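Local coordinates for beta-lactamase Mb2281c (Mycobacterium bovis, PDB 3I7J), which probably hydrolyses beta-lactams or related amide or ester substrates as a serine hydrolase of the beta-lactamase clan, at residues 72-76 / 77-81. Numbering follows the deposited sequence.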
loop_
_atom_site.group_PDB
_atom_site.type_symbol
_atom_site.label_atom_id
_atom_site.label_comp_id
_atom_site.label_asym_id
_atom_site.label_seq_id
_atom_site.Cartn_x
_atom_site.Cartn_y
_atom_site.Cartn_z
ATOM N N VAL A 72 16.678 -6.305 1.200
ATOM C CA VAL A 72 15.439 -5.776 1.737
ATOM C C VAL A 72 14.754 -4.912 0.660
ATOM O O VAL A 72 13.542 -5.016 0.461
ATOM C CB VAL A 72 15.722 -4.960 3.038
ATOM C CG1 VAL A 72 14.520 -4.113 3.433
ATOM C CG2 VAL A 72 16.052 -5.938 4.178
ATOM N N ARG A 73 15.530 -4.097 -0.058
ATOM C CA ARG A 73 14.978 -3.240 -1.110
ATOM C C ARG A 73 14.285 -4.035 -2.222
ATOM O O ARG A 73 13.263 -3.591 -2.746
ATOM C CB ARG A 73 16.069 -2.363 -1.746
ATOM C CG ARG A 73 15.520 -1.282 -2.693
ATOM C CD ARG A 73 16.594 -0.751 -3.642
ATOM N NE ARG A 73 17.773 -0.297 -2.916
ATOM C CZ ARG A 73 17.881 0.886 -2.323
ATOM N NH1 ARG A 73 16.877 1.754 -2.376
ATOM N NH2 ARG A 73 18.991 1.194 -1.661
ATOM N N HIS A 74 14.845 -5.190 -2.596
ATOM C CA HIS A 74 14.245 -6.022 -3.643
ATOM C C HIS A 74 12.924 -6.588 -3.152
ATOM O O HIS A 74 11.972 -6.736 -3.922
ATOM C CB HIS A 74 15.136 -7.215 -4.031
ATOM C CG HIS A 74 16.430 -6.838 -4.683
ATOM N ND1 HIS A 74 17.519 -6.387 -3.969
ATOM C CD2 HIS A 74 16.829 -6.898 -5.977
ATOM C CE1 HIS A 74 18.535 -6.190 -4.792
ATOM N NE2 HIS A 74 18.141 -6.494 -6.016
ATOM N N LEU A 75 12.867 -6.937 -1.872
ATOM C CA LEU A 75 11.643 -7.492 -1.318
ATOM C C LEU A 75 10.533 -6.448 -1.309
ATOM O O LEU A 75 9.396 -6.740 -1.687
ATOM C CB LEU A 75 11.897 -8.026 0.087
ATOM C CG LEU A 75 12.925 -9.162 0.104
ATOM C CD1 LEU A 75 13.245 -9.531 1.553
ATOM C CD2 LEU A 75 12.360 -10.375 -0.644
ATOM N N LEU A 76 10.871 -5.229 -0.900
ATOM C CA LEU A 76 9.911 -4.131 -0.843
ATOM C C LEU A 76 9.380 -3.726 -2.215
ATOM O O LEU A 76 8.207 -3.363 -2.356
ATOM C CB LEU A 76 10.564 -2.915 -0.177
ATOM C CG LEU A 76 10.737 -2.977 1.347
ATOM C CD1 LEU A 76 11.725 -1.920 1.831
ATOM C CD2 LEU A 76 9.380 -2.780 1.994
ATOM N N ALA A 77 10.247 -3.798 -3.222
ATOM C CA ALA A 77 9.900 -3.410 -4.585
ATOM C C ALA A 77 9.478 -4.567 -5.496
ATOM O O ALA A 77 9.255 -4.364 -6.689
ATOM C CB ALA A 77 11.073 -2.658 -5.219
ATOM N N HIS A 78 9.372 -5.768 -4.939
ATOM C CA HIS A 78 8.968 -6.941 -5.707
ATOM C C HIS A 78 9.922 -7.263 -6.857
ATOM O O HIS A 78 9.488 -7.549 -7.974
ATOM C CB HIS A 78 7.545 -6.754 -6.257
ATOM C CG HIS A 78 6.529 -6.460 -5.200
ATOM N ND1 HIS A 78 6.124 -7.400 -4.277
ATOM C CD2 HIS A 78 5.886 -5.314 -4.876
ATOM C CE1 HIS A 78 5.278 -6.845 -3.428
ATOM N NE2 HIS A 78 5.117 -5.579 -3.769
ATOM N N THR A 79 11.223 -7.209 -6.591
ATOM C CA THR A 79 12.202 -7.535 -7.620
ATOM C C THR A 79 13.165 -8.628 -7.156
ATOM O O THR A 79 14.198 -8.847 -7.780
ATOM C CB THR A 79 13.040 -6.293 -8.048
ATOM O OG1 THR A 79 13.819 -5.827 -6.938
ATOM C CG2 THR A 79 12.137 -5.172 -8.539
ATOM N N SER A 80 12.820 -9.331 -6.081
ATOM C CA SER A 80 13.690 -10.383 -5.554
ATOM C C SER A 80 13.764 -11.631 -6.440
ATOM O O SER A 80 14.626 -12.479 -6.226
ATOM C CB SER A 80 13.233 -10.802 -4.154
ATOM O OG SER A 80 11.993 -11.490 -4.219
ATOM N N GLY A 81 12.872 -11.736 -7.424
ATOM C CA GLY A 81 12.865 -12.891 -8.305
ATOM C C GLY A 81 12.107 -14.035 -7.664
ATOM O O GLY A 81 12.014 -15.139 -8.204
#
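His-74 turns its imidazole across the side chain of Thr-79 at about a right angle, with CD2 of His-74 3.3 Å from OG1 of Thr-79, in the Schellman motif that ends helix 72-76. The chain reverses at His-78, whose positive phi of 61° breaks the helix and brings two amides back onto the last turn. Thr-79 N donates a hydrogen bond to His-74 O, 2.8 Å long and nearly straight (170° at the hydrogen), whereas His-78 N reaches Leu-75 O in a weak bond of 3.4 Å. One residue earlier, Ala-77 N still makes a helical bond to Arg-73 O, 3.1 Å long. Thr-79 OG1 lies between its own backbone N and carbonyl carbon (chi1 64°), which turns it toward His-74; buried there next to CD2 of His-74, it finds no hydrogen-bond partner in the model. ND1 of the same imidazole is hydrogen-bonded to Thr-71 OG1. The His-78 ring leaves the turn to touch Lys-43 on helix 42-56 and Tyr-99, both part of what looks like the SxxK and YxN-type motifs of serine beta-lactamases, and so lies next to residues of a probable active site. Further along, a methyl of Leu-75, CD2, packs 3.6 Å from CB of Ser-80, while OG of Ser-80 bonds to the backbone N of Leu-82.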